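Local coordinates for TRAP-type C4-dicarboxylate:H+ symport system substrate-binding component DctP (Shewanella oneidensis, PDB 4MX6), which binds succinate in the periplasm and probably delivers C4-dicarboxylates to a TRAP-type proton symporter in the inner membrane, at residues Q64-E69 with K264-A269; R107-L112 with L140-R145; G152-G157 with L276-A281; S234-S239 with K296-V301. All blocks are in the same frame, centred on the assembly; numbering follows the deposited sequence. Where two conformers were deposited one is given.

How the contacts relate
Contact 1 comes first from the N terminus. It brings the end of helix 50-65 and the turn after it to helix 260-295, closing a loop of 194 residues. Contact 2 is nested within that loop and joins two loop segments, 107-112 and 140-145, only 28 residues apart. Contact 3 sets strand 148-158 against the same long helix, further along it, so it crosses contact 1 in the chain. Contacts 2 and 3 are in series and touch where L140 packs on Y153. Contact 4 pairs strand 235-237 with strand 299-301, which follows the long helix. It crosses contacts 1 and 3, and its centre lies about 43 Å from that of contact 1.

Contact 1 of 4, residues Q64-E69 with K264-A269; sequences QRLPGE and KVIKEA
R65 and V265 bring the backbones nearest, with their CA atoms 7.7 Å apart, where the C-terminal end of helix 50-65 meets helix 260-295. This is helix-end packing in the periplasmic solute-binding protein fold, away from the succinate site. L66 is the first residue to leave the helical path. It reaches V265 tip to tip, with L66 CD1 3.8 Å from V265 CG1. The same L66 methyl also meets I266 CG1, and these two side chains cross at about a right angle. I266 continues inward onto F58 of helix 50-65. R65 adds its CB, 4.1 Å from V265 CG1. Its chain is extended from CG to NE, and NH1 comes 4.1 Å from E268 CG at the guanidinium edge. The guanidinium and the E268 carboxylate are nearly coplanar, 10° apart, yet R65 NH1 and E268 OE2 remain 5.0 Å from each other. The salt bridge of R65 is made instead by NH2 with E272, one turn further along the long helix. No direct hydrogen bond joins the two segments. A water in the guanidinium plane bridges them, accepting from R65 NH1 at 2.8 Å and donating to V265 O at 2.8 Å.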
loop_
_atom_site.group_PDB
_atom_site.type_symbol
_atom_site.label_atom_id
_atom_site.label_comp_id
_atom_site.label_asym_id
_atom_site.label_seq_id
_atom_site.Cartn_x
_atom_site.Cartn_y
_atom_site.Cartn_z
ATOM N N GLN A 64 3.211 10.485 -25.181
ATOM C CA GLN A 64 3.627 11.801 -25.652
ATOM C C GLN A 64 5.074 11.848 -26.104
ATOM O O GLN A 64 5.384 12.487 -27.102
ATOM C CB GLN A 64 3.481 12.829 -24.546
ATOM C CG GLN A 64 2.049 13.164 -24.221
ATOM C CD GLN A 64 1.915 13.789 -22.853
ATOM O OE1 GLN A 64 2.813 14.492 -22.389
ATOM N NE2 GLN A 64 0.803 13.528 -22.191
ATOM N N ARG A 65 5.961 11.200 -25.350
ATOM C CA ARG A 65 7.402 11.353 -25.539
ATOM C C ARG A 65 8.007 10.313 -26.466
ATOM O O ARG A 65 9.071 10.560 -27.041
ATOM C CB ARG A 65 8.111 11.356 -24.183
ATOM C CG ARG A 65 7.619 12.483 -23.300
ATOM C CD ARG A 65 8.166 12.437 -21.883
ATOM N NE ARG A 65 7.596 13.532 -21.107
ATOM C CZ ARG A 65 7.898 13.817 -19.846
ATOM N NH1 ARG A 65 8.769 13.078 -19.168
ATOM N NH2 ARG A 65 7.312 14.851 -19.256
ATOM N N LEU A 66 7.326 9.179 -26.629
ATOM C CA LEU A 66 7.790 8.085 -27.484
ATOM C C LEU A 66 6.693 7.613 -28.443
ATOM O O LEU A 66 6.438 6.416 -28.570
ATOM C CB LEU A 66 8.241 6.909 -26.619
ATOM C CG LEU A 66 9.437 7.209 -25.706
ATOM C CD1 LEU A 66 9.582 6.146 -24.629
ATOM C CD2 LEU A 66 10.718 7.307 -26.519
ATOM N N PRO A 67 6.048 8.554 -29.140
ATOM C CA PRO A 67 4.912 8.166 -29.984
ATOM C C PRO A 67 5.297 7.168 -31.060
ATOM O O PRO A 67 6.291 7.349 -31.777
ATOM C CB PRO A 67 4.458 9.493 -30.602
ATOM C CG PRO A 67 5.638 10.391 -30.512
ATOM C CD PRO A 67 6.354 9.988 -29.252
ATOM N N GLY A 68 4.502 6.110 -31.167
ATOM C CA GLY A 68 4.735 5.075 -32.150
ATOM C C GLY A 68 5.797 4.065 -31.765
ATOM O O GLY A 68 5.967 3.060 -32.455
ATOM N N GLU A 69 6.506 4.320 -30.664
ATOM C CA GLU A 69 7.579 3.433 -30.237
ATOM C C GLU A 69 7.138 2.541 -29.078
ATOM O O GLU A 69 7.458 1.352 -29.047
ATOM C CB GLU A 69 8.803 4.242 -29.816
ATOM C CG GLU A 69 9.402 5.105 -30.917
ATOM C CD GLU A 69 10.513 6.005 -30.396
ATOM O OE1 GLU A 69 11.469 5.473 -29.822
ATOM O OE2 GLU A 69 10.421 7.242 -30.534
ATOM N N LYS A 264 15.844 5.274 -20.395
ATOM C CA LYS A 264 15.988 6.529 -19.672
ATOM C C LYS A 264 14.746 7.414 -19.793
ATOM O O LYS A 264 14.300 7.998 -18.811
ATOM C CB LYS A 264 17.222 7.269 -20.175
ATOM C CG LYS A 264 17.484 8.566 -19.458
ATOM C CD LYS A 264 18.792 9.182 -19.895
ATOM C CE LYS A 264 19.089 10.434 -19.103
ATOM N NZ LYS A 264 20.394 10.986 -19.472
ATOM N N VAL A 265 14.167 7.495 -20.981
ATOM C CA VAL A 265 12.939 8.259 -21.177
ATOM C C VAL A 265 11.781 7.653 -20.364
ATOM O O VAL A 265 11.016 8.374 -19.698
ATOM C CB VAL A 265 12.565 8.324 -22.675
ATOM C CG1 VAL A 265 11.242 9.041 -22.875
ATOM C CG2 VAL A 265 13.657 9.030 -23.468
ATOM N N ILE A 266 11.650 6.330 -20.406
ATOM C CA ILE A 266 10.604 5.644 -19.654
ATOM C C ILE A 266 10.774 5.860 -18.144
ATOM O O ILE A 266 9.803 6.121 -17.434
ATOM C CB ILE A 266 10.576 4.151 -20.036
ATOM C CG1 ILE A 266 10.122 4.008 -21.492
ATOM C CG2 ILE A 266 9.681 3.371 -19.085
ATOM C CD1 ILE A 266 10.351 2.652 -22.080
ATOM N N LYS A 267 12.011 5.780 -17.662
ATOM C CA LYS A 267 12.284 5.981 -16.240
ATOM C C LYS A 267 11.931 7.396 -15.807
ATOM O O LYS A 267 11.329 7.593 -14.750
ATOM C CB LYS A 267 13.753 5.676 -15.934
ATOM C CG LYS A 267 14.147 5.889 -14.467
ATOM C CD LYS A 267 13.270 5.133 -13.464
ATOM C CE LYS A 267 13.952 4.999 -12.105
ATOM N NZ LYS A 267 14.282 6.312 -11.497
ATOM N N GLU A 268 12.273 8.388 -16.622
ATOM C CA GLU A 268 11.957 9.767 -16.276
ATOM C C GLU A 268 10.442 9.983 -16.251
ATOM O O GLU A 268 9.926 10.688 -15.380
ATOM C CB GLU A 268 12.627 10.742 -17.244
ATOM C CG GLU A 268 12.192 12.191 -17.081
ATOM C CD GLU A 268 12.522 12.779 -15.720
ATOM O OE1 GLU A 268 13.481 12.305 -15.072
ATOM O OE2 GLU A 268 11.826 13.735 -15.303
ATOM N N ALA A 269 9.727 9.354 -17.181
ATOM C CA ALA A 269 8.271 9.442 -17.209
ATOM C C ALA A 269 7.697 8.801 -15.947
ATOM O O ALA A 269 6.752 9.323 -15.341
ATOM C CB ALA A 269 7.713 8.762 -18.460
HETATM O O HOH W 1 10.603 11.149 -20.098
#

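Contact 2 of 4, residues R107-L112 with L140-R145; sequences RYTKRL and LNSMSR
Two loops of a solute-binding protein pack together here, at some distance from its ligand site: the side chain of L112 lies about 14 Å from bound succinate. M143 is at the middle of the contact. Its CG meets T109 CG2 at 3.6 Å, and the two side chains cross at about a right angle. Its SD lies 3.8 Å from Y108 CB. The chain bends at chi3 (-74°), which places CE 3.8 Å from L112 CD1. S142 packs beside it, with OG 3.7 Å from T109 CG2. That hydroxyl bonds to L139 O. R111 lays one face of its guanidinium over S142 CB, which is offset toward the rim and nearest NH1. R111 NH1 donates to a water 2.9 Å away that in turn donates to S142 O. T109 OG1 sits anti to the backbone N (chi1 -178°) and accepts from R111 N at 3.0 Å, with an N-H...O angle of 167°. An alanine in place of T109 would probably open a gap beside M143 CG and S142 OG and leave R111 N without this acceptor. On the other segment, N141 to S144 form a type I beta turn. The contact thus sets an ST turn, closed by T109, against a beta turn.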
loop_
_atom_site.group_PDB
_atom_site.type_symbol
_atom_site.label_atom_id
_atom_site.label_comp_id
_atom_site.label_asym_id
_atom_site.label_seq_id
_atom_site.Cartn_x
_atom_site.Cartn_y
_atom_site.Cartn_z
ATOM N N ARG A 107 7.230 -13.104 -0.181
ATOM C CA ARG A 107 7.756 -14.253 -0.898
ATOM C C ARG A 107 9.124 -13.974 -1.500
ATOM O O ARG A 107 9.834 -14.905 -1.858
ATOM C CB ARG A 107 6.821 -14.706 -2.008
ATOM C CG ARG A 107 7.381 -15.927 -2.716
ATOM C CD ARG A 107 6.388 -16.557 -3.639
ATOM N NE ARG A 107 5.935 -15.598 -4.629
ATOM C CZ ARG A 107 4.901 -15.788 -5.436
ATOM N NH1 ARG A 107 4.205 -16.916 -5.365
ATOM N NH2 ARG A 107 4.563 -14.846 -6.307
ATOM N N TYR A 108 9.483 -12.700 -1.615
ATOM C CA TYR A 108 10.716 -12.300 -2.299
ATOM C C TYR A 108 11.767 -11.674 -1.377
ATOM O O TYR A 108 12.960 -11.766 -1.649
ATOM C CB TYR A 108 10.383 -11.375 -3.478
ATOM C CG TYR A 108 9.505 -12.064 -4.488
ATOM C CD1 TYR A 108 10.045 -12.931 -5.427
ATOM C CD2 TYR A 108 8.135 -11.879 -4.488
ATOM C CE1 TYR A 108 9.239 -13.592 -6.335
ATOM C CE2 TYR A 108 7.326 -12.530 -5.387
ATOM C CZ TYR A 108 7.878 -13.383 -6.315
ATOM O OH TYR A 108 7.050 -14.029 -7.218
ATOM N N THR A 109 11.323 -11.041 -0.293
ATOM C CA THR A 109 12.232 -10.521 0.731
ATOM C C THR A 109 11.469 -10.387 2.037
ATOM O O THR A 109 10.255 -10.222 2.014
ATOM C CB THR A 109 12.839 -9.139 0.357
ATOM O OG1 THR A 109 13.743 -8.715 1.381
ATOM C CG2 THR A 109 11.772 -8.064 0.191
ATOM N N LYS A 110 12.180 -10.453 3.163
ATOM C CA LYS A 110 11.581 -10.155 4.461
ATOM C C LYS A 110 11.914 -8.731 4.910
ATOM O O LYS A 110 11.447 -8.269 5.947
ATOM C CB LYS A 110 12.074 -11.145 5.514
ATOM C CG LYS A 110 11.766 -12.591 5.195
ATOM C CD LYS A 110 10.276 -12.872 5.169
ATOM C CE LYS A 110 10.039 -14.343 4.883
ATOM N NZ LYS A 110 8.731 -14.805 5.380
ATOM N N ARG A 111 12.729 -8.030 4.136
ATOM C CA ARG A 111 13.218 -6.728 4.571
ATOM C C ARG A 111 12.143 -5.637 4.555
ATOM O O ARG A 111 12.181 -4.710 5.382
ATOM C CB ARG A 111 14.415 -6.309 3.722
ATOM C CG ARG A 111 15.665 -7.147 4.003
ATOM C CD ARG A 111 16.776 -6.878 2.990
ATOM N NE ARG A 111 17.180 -5.475 2.981
ATOM C CZ ARG A 111 17.980 -4.928 2.073
ATOM N NH1 ARG A 111 18.440 -5.658 1.073
ATOM N NH2 ARG A 111 18.284 -3.637 2.142
ATOM N N LEU A 112 11.170 -5.743 3.645
ATOM C CA LEU A 112 10.133 -4.719 3.521
ATOM C C LEU A 112 9.093 -4.788 4.637
ATOM O O LEU A 112 8.282 -3.870 4.775
ATOM C CB LEU A 112 9.475 -4.761 2.134
ATOM C CG LEU A 112 10.426 -4.329 1.010
ATOM C CD1 LEU A 112 9.869 -4.693 -0.350
ATOM C CD2 LEU A 112 10.692 -2.836 1.083
ATOM N N LEU A 140 14.907 -0.532 -2.152
ATOM C CA LEU A 140 14.451 -0.616 -3.544
ATOM C C LEU A 140 15.160 -1.742 -4.298
ATOM O O LEU A 140 14.638 -2.245 -5.306
ATOM C CB LEU A 140 14.656 0.708 -4.286
ATOM C CG LEU A 140 13.739 1.850 -3.850
ATOM C CD1 LEU A 140 14.209 3.183 -4.390
ATOM C CD2 LEU A 140 12.309 1.581 -4.292
ATOM N N ASN A 141 16.348 -2.121 -3.822
ATOM C CA ASN A 141 17.134 -3.167 -4.474
ATOM C C ASN A 141 17.084 -4.497 -3.732
ATOM O O ASN A 141 17.830 -5.410 -4.067
ATOM C CB ASN A 141 18.592 -2.720 -4.627
ATOM C CG ASN A 141 18.728 -1.499 -5.501
ATOM O OD1 ASN A 141 17.960 -1.319 -6.448
ATOM N ND2 ASN A 141 19.702 -0.650 -5.196
ATOM N N SER A 142 16.188 -4.621 -2.759
ATOM C CA SER A 142 16.153 -5.785 -1.885
ATOM C C SER A 142 15.738 -7.080 -2.578
ATOM O O SER A 142 15.932 -8.163 -2.019
ATOM C CB SER A 142 15.238 -5.517 -0.686
ATOM O OG SER A 142 13.893 -5.275 -1.072
ATOM N N MET A 143 15.179 -6.979 -3.785
ATOM C CA MET A 143 14.697 -8.155 -4.504
ATOM C C MET A 143 15.381 -8.335 -5.860
ATOM O O MET A 143 14.968 -9.164 -6.669
ATOM C CB MET A 143 13.177 -8.040 -4.694
ATOM C CG MET A 143 12.412 -8.015 -3.387
ATOM S SD MET A 143 10.681 -7.564 -3.558
ATOM C CE MET A 143 10.844 -5.805 -3.858
ATOM N N SER A 144 16.453 -7.586 -6.099
ATOM C CA SER A 144 17.088 -7.579 -7.414
ATOM C C SER A 144 17.609 -8.954 -7.838
ATOM O O SER A 144 17.566 -9.302 -9.021
ATOM C CB SER A 144 18.207 -6.528 -7.476
ATOM O OG SER A 144 19.194 -6.724 -6.483
ATOM N N ARG A 145 18.094 -9.746 -6.888
ATOM C CA ARG A 145 18.595 -11.085 -7.212
ATOM C C ARG A 145 17.458 -12.100 -7.427
ATOM O O ARG A 145 17.701 -13.237 -7.846
ATOM C CB ARG A 145 19.584 -11.566 -6.144
ATOM C CG ARG A 145 20.845 -10.705 -6.047
ATOM C CD ARG A 145 21.827 -11.262 -5.018
ATOM N NE ARG A 145 21.249 -11.277 -3.677
ATOM C CZ ARG A 145 21.292 -10.257 -2.821
ATOM N NH1 ARG A 145 21.892 -9.122 -3.150
ATOM N NH2 ARG A 145 20.729 -10.375 -1.623
HETATM O O HOH W 2 16.087 -9.878 0.895
HETATM O O HOH W 3 17.972 -8.298 0.022
#

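Contact 3 of 4, residues G152-G157 with L276-A281; sequences GYLHNG and LGNKIA
The backbone N-H of H155, in a strand, is taken up by the side chain of N278 from a helix, and not by another strand. The bond from H155 N to N278 OD1 is 2.8 Å long and almost straight, with an N-H...O angle of 175°. N278 CG lies anti to its carbonyl carbon, which puts CG on the strand side. The amide and the H155 ring cross obliquely, their planes 24° apart, with N278 CG 3.4 Å from H155 ND1. At its other end, N278 ND2 donates to a water that donates to Y153 O. An alanine in place of N278 would probably leave H155 N without its acceptor, break this water bridge and open a gap beside the imidazole.

Strand 148-158 and helix 260-295 run almost parallel here, 11° apart, with their axes 7.2 Å from each other at closest. The strand pairs with strand 243-251 on its other side, and N156 and G157 form a classic beta bulge opposite L244. N156 turns away from the helix toward the succinate site, where its ND2 bonds to Y246 OH, and its side chain lies about 4 Å from bound succinate. On the helix side the packing is close. L154 CD1 sits 3.8 Å from G277 C, where a side chain on G277 would collide with it. A281 CB packs against two strand carbonyl oxygens, 3.4 Å from H155 O and 3.5 Å from N156 O. H155 O is buried here with no hydrogen-bond partner in the model. H155 NE2 is hydrogen-bonded to Q131 OE1 of helix 124-132.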
loop_
_atom_site.group_PDB
_atom_site.type_symbol
_atom_site.label_atom_id
_atom_site.label_comp_id
_atom_site.label_asym_id
_atom_site.label_seq_id
_atom_site.Cartn_x
_atom_site.Cartn_y
_atom_site.Cartn_z
ATOM N N GLY A 152 10.754 2.947 -7.561
ATOM C CA GLY A 152 10.402 4.081 -6.735
ATOM C C GLY A 152 9.328 3.699 -5.733
ATOM O O GLY A 152 8.750 2.617 -5.808
ATOM N N TYR A 153 9.088 4.602 -4.792
ATOM C CA TYR A 153 8.012 4.495 -3.819
ATOM C C TYR A 153 6.869 5.404 -4.261
ATOM O O TYR A 153 7.093 6.542 -4.685
ATOM C CB TYR A 153 8.481 4.935 -2.439
ATOM C CG TYR A 153 9.468 3.999 -1.777
ATOM C CD1 TYR A 153 9.043 2.802 -1.223
ATOM C CD2 TYR A 153 10.814 4.328 -1.671
ATOM C CE1 TYR A 153 9.926 1.960 -0.579
ATOM C CE2 TYR A 153 11.711 3.476 -1.041
ATOM C CZ TYR A 153 11.260 2.294 -0.501
ATOM O OH TYR A 153 12.106 1.427 0.156
ATOM N N LEU A 154 5.639 4.929 -4.104
ATOM C CA LEU A 154 4.449 5.716 -4.388
ATOM C C LEU A 154 3.576 5.692 -3.134
ATOM O O LEU A 154 3.306 4.626 -2.586
ATOM C CB LEU A 154 3.703 5.133 -5.592
ATOM C CG LEU A 154 2.343 5.744 -5.899
ATOM C CD1 LEU A 154 2.456 7.201 -6.322
ATOM C CD2 LEU A 154 1.643 4.937 -6.988
ATOM N N HIS A 155 3.141 6.863 -2.699
ATOM C CA HIS A 155 2.315 6.944 -1.500
ATOM C C HIS A 155 0.854 6.596 -1.719
ATOM O O HIS A 155 0.285 6.851 -2.786
ATOM C CB HIS A 155 2.370 8.358 -0.919
ATOM C CG HIS A 155 3.742 8.759 -0.498
ATOM N ND1 HIS A 155 4.298 10.005 -0.681
ATOM C CD2 HIS A 155 4.684 8.021 0.128
ATOM C CE1 HIS A 155 5.529 10.003 -0.187
ATOM N NE2 HIS A 155 5.783 8.804 0.301
ATOM N N ASN A 156 0.229 6.074 -0.661
ATOM C CA ASN A 156 -1.220 6.126 -0.537
ATOM C C ASN A 156 -1.573 6.942 0.708
ATOM O O ASN A 156 -1.983 8.097 0.584
ATOM C CB ASN A 156 -1.870 4.748 -0.572
ATOM C CG ASN A 156 -3.377 4.845 -0.698
ATOM O OD1 ASN A 156 -4.004 5.732 -0.098
ATOM N ND2 ASN A 156 -3.966 3.976 -1.500
ATOM N N GLY A 157 -1.354 6.388 1.898
ATOM C CA GLY A 157 -1.677 7.119 3.106
ATOM C C GLY A 157 -1.560 6.266 4.343
ATOM O O GLY A 157 -1.190 5.108 4.271
ATOM N N LEU A 276 3.419 12.996 -9.370
ATOM C CA LEU A 276 2.023 13.371 -9.486
ATOM C C LEU A 276 1.162 12.484 -8.581
ATOM O O LEU A 276 0.282 12.978 -7.871
ATOM C CB LEU A 276 1.554 13.292 -10.943
ATOM C CG LEU A 276 0.082 13.681 -11.123
ATOM C CD1 LEU A 276 -0.197 15.080 -10.599
ATOM C CD2 LEU A 276 -0.332 13.596 -12.557
ATOM N N GLY A 277 1.402 11.177 -8.601
ATOM C CA GLY A 277 0.647 10.276 -7.751
ATOM C C GLY A 277 0.760 10.613 -6.278
ATOM O O GLY A 277 -0.217 10.506 -5.546
ATOM N N ASN A 278 1.948 11.013 -5.841
ATOM C CA ASN A 278 2.143 11.392 -4.448
ATOM C C ASN A 278 1.312 12.622 -4.084
ATOM O O ASN A 278 0.766 12.720 -2.979
ATOM C CB ASN A 278 3.620 11.651 -4.165
ATOM C CG ASN A 278 4.437 10.386 -4.071
ATOM O OD1 ASN A 278 3.910 9.280 -3.974
ATOM N ND2 ASN A 278 5.758 10.556 -4.067
ATOM N N LYS A 279 1.246 13.588 -4.989
ATOM C CA LYS A 279 0.423 14.778 -4.780
ATOM C C LYS A 279 -1.048 14.387 -4.673
ATOM O O LYS A 279 -1.754 14.817 -3.763
ATOM C CB LYS A 279 0.664 15.763 -5.922
ATOM C CG LYS A 279 -0.136 17.029 -5.846
ATOM C CD LYS A 279 0.379 18.025 -6.869
ATOM C CE LYS A 279 -0.376 19.332 -6.856
ATOM N NZ LYS A 279 -1.725 19.221 -7.474
ATOM N N ILE A 280 -1.505 13.553 -5.603
ATOM C CA ILE A 280 -2.875 13.059 -5.581
ATOM C C ILE A 280 -3.153 12.311 -4.274
ATOM O O ILE A 280 -4.212 12.486 -3.672
ATOM C CB ILE A 280 -3.176 12.142 -6.794
ATOM C CG1 ILE A 280 -3.099 12.926 -8.113
ATOM C CG2 ILE A 280 -4.552 11.489 -6.665
ATOM C CD1 ILE A 280 -4.307 13.815 -8.388
ATOM N N ALA A 281 -2.209 11.496 -3.815
ATOM C CA ALA A 281 -2.413 10.734 -2.584
ATOM C C ALA A 281 -2.764 11.664 -1.428
ATOM O O ALA A 281 -3.688 11.406 -0.652
ATOM C CB ALA A 281 -1.191 9.908 -2.247
HETATM O O HOH W 4 8.247 8.728 -3.602
HETATM O O HOH W 5 1.436 11.739 -0.412
HETATM O O HOH W 6 -4.574 8.708 -0.597
#

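Contact 4 of 4, residues S234-S239 with K296-V301; sequences SHITES and KLSQLV
V301, I236 and H235 bury the most surface in this pairing of two short parallel strands, 235-237 and 299-301. I236 takes part through both backbone polar atoms: its N donates to Q299 O at 2.9 Å, and its O accepts from V301 N at 2.8 Å. The ladder is completed by Q299 N to S234 O before it and E238 N to V301 O after it. V301 lies on the same face of the sheet as H235 and T237. Its CB comes 3.5 Å from T237 OG1, and that hydroxyl bonds to L167 N. V301 CG2, set anti to the carbonyl carbon, approaches the edge of the H235 ring, 3.9 Å from CD2. H235 lies side by side with Q299, pointing the same way, and its CD2 meets Q299 CB at 3.7 Å. H235 ND1 is hydrogen-bonded to S234 OG. On the opposite face I236 sends CG1 to within 3.4 Å of S298 OG, a hydroxyl already bonded to Q233 O. L300 shares this face, and its CD1 touches E238 OE1, which is salt-bridged to K289.

Strand 299-301 is an outermost strand of a four-stranded mixed sheet. Strand 235-237 lies between it and the antiparallel strand 160-163. W221 of helix 221-226 and I292 and L293 of helix 260-295 cover the face with I236 and L300.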
loop_
_atom_site.group_PDB
_atom_site.type_symbol
_atom_site.label_atom_id
_atom_site.label_comp_id
_atom_site.label_asym_id
_atom_site.label_seq_id
_atom_site.Cartn_x
_atom_site.Cartn_y
_atom_site.Cartn_z
ATOM N N SER A 234 -20.198 0.272 9.927
ATOM C CA SER A 234 -20.866 1.338 10.660
ATOM C C SER A 234 -19.922 2.361 11.304
ATOM O O SER A 234 -20.361 3.478 11.605
ATOM C CB SER A 234 -21.820 0.769 11.724
ATOM O OG SER A 234 -21.104 0.067 12.722
ATOM N N HIS A 235 -18.656 1.996 11.533
ATOM C CA HIS A 235 -17.727 2.852 12.272
ATOM C C HIS A 235 -16.334 2.836 11.687
ATOM O O HIS A 235 -15.788 1.773 11.402
ATOM C CB HIS A 235 -17.638 2.379 13.714
ATOM C CG HIS A 235 -18.860 2.676 14.505
ATOM N ND1 HIS A 235 -19.964 1.848 14.533
ATOM C CD2 HIS A 235 -19.164 3.741 15.280
ATOM C CE1 HIS A 235 -20.891 2.391 15.299
ATOM N NE2 HIS A 235 -20.431 3.541 15.759
ATOM N N ILE A 236 -15.758 4.021 11.523
ATOM C CA ILE A 236 -14.379 4.164 11.051
ATOM C C ILE A 236 -13.602 4.851 12.152
ATOM O O ILE A 236 -13.965 5.941 12.584
ATOM C CB ILE A 236 -14.300 5.018 9.766
ATOM C CG1 ILE A 236 -15.201 4.429 8.692
ATOM C CG2 ILE A 236 -12.846 5.152 9.285
ATOM C CD1 ILE A 236 -15.322 5.288 7.448
ATOM N N THR A 237 -12.544 4.208 12.618
ATOM C CA THR A 237 -11.731 4.742 13.689
ATOM C C THR A 237 -10.448 5.319 13.082
ATOM O O THR A 237 -9.700 4.619 12.391
ATOM C CB THR A 237 -11.440 3.646 14.723
ATOM O OG1 THR A 237 -12.674 3.179 15.292
ATOM C CG2 THR A 237 -10.581 4.178 15.845
ATOM N N GLU A 238 -10.246 6.615 13.288
ATOM C CA GLU A 238 -9.104 7.332 12.724
ATOM C C GLU A 238 -7.864 7.085 13.578
ATOM O O GLU A 238 -7.464 7.901 14.398
ATOM C CB GLU A 238 -9.420 8.822 12.595
ATOM C CG GLU A 238 -8.378 9.612 11.805
ATOM C CD GLU A 238 -8.890 10.985 11.366
ATOM O OE1 GLU A 238 -9.997 11.373 11.770
ATOM O OE2 GLU A 238 -8.193 11.682 10.607
ATOM N N SER A 239 -7.275 5.925 13.343
ATOM C CA SER A 239 -6.187 5.388 14.125
ATOM C C SER A 239 -4.807 5.724 13.553
ATOM O O SER A 239 -3.830 5.736 14.289
ATOM C CB SER A 239 -6.371 3.879 14.187
ATOM O OG SER A 239 -6.666 3.373 12.897
ATOM N N LYS A 296 -22.830 10.560 5.603
ATOM C CA LYS A 296 -23.511 10.236 6.855
ATOM C C LYS A 296 -23.781 8.733 7.034
ATOM O O LYS A 296 -24.604 8.355 7.860
ATOM C CB LYS A 296 -24.798 11.074 7.002
ATOM C CG LYS A 296 -24.488 12.573 7.082
ATOM C CD LYS A 296 -25.720 13.468 7.090
ATOM C CE LYS A 296 -25.335 14.914 6.761
ATOM N NZ LYS A 296 -26.404 15.638 6.015
ATOM N N LEU A 297 -23.078 7.879 6.294
ATOM C CA LEU A 297 -23.327 6.438 6.351
ATOM C C LEU A 297 -22.477 5.704 7.367
ATOM O O LEU A 297 -22.787 4.583 7.751
ATOM C CB LEU A 297 -23.121 5.800 4.982
ATOM C CG LEU A 297 -24.134 6.220 3.909
ATOM C CD1 LEU A 297 -23.820 5.549 2.573
ATOM C CD2 LEU A 297 -25.548 5.896 4.348
ATOM N N SER A 298 -21.390 6.327 7.790
ATOM C CA SER A 298 -20.478 5.680 8.712
ATOM C C SER A 298 -19.971 6.693 9.720
ATOM O O SER A 298 -19.627 7.827 9.370
ATOM C CB SER A 298 -19.315 5.045 7.948
ATOM O OG SER A 298 -18.553 4.197 8.788
ATOM N N GLN A 299 -19.929 6.282 10.978
ATOM C CA GLN A 299 -19.569 7.189 12.055
ATOM C C GLN A 299 -18.069 7.236 12.250
ATOM O O GLN A 299 -17.438 6.209 12.455
ATOM C CB GLN A 299 -20.206 6.735 13.365
ATOM C CG GLN A 299 -21.714 6.795 13.410
ATOM C CD GLN A 299 -22.214 7.165 14.797
ATOM O OE1 GLN A 299 -21.778 8.161 15.377
ATOM N NE2 GLN A 299 -23.116 6.360 15.338
ATOM N N LEU A 300 -17.521 8.444 12.240
ATOM C CA LEU A 300 -16.120 8.672 12.542
ATOM C C LEU A 300 -15.859 8.580 14.047
ATOM O O LEU A 300 -16.556 9.200 14.852
ATOM C CB LEU A 300 -15.711 10.056 12.054
ATOM C CG LEU A 300 -14.291 10.425 12.469
ATOM C CD1 LEU A 300 -13.316 9.597 11.658
ATOM C CD2 LEU A 300 -14.047 11.923 12.303
ATOM N N VAL A 301 -14.827 7.829 14.411
ATOM C CA VAL A 301 -14.416 7.634 15.796
ATOM C C VAL A 301 -13.004 8.203 15.903
ATOM O O VAL A 301 -12.115 7.831 15.141
ATOM C CB VAL A 301 -14.408 6.124 16.164
ATOM C CG1 VAL A 301 -13.912 5.909 17.568
ATOM C CG2 VAL A 301 -15.806 5.518 15.994
#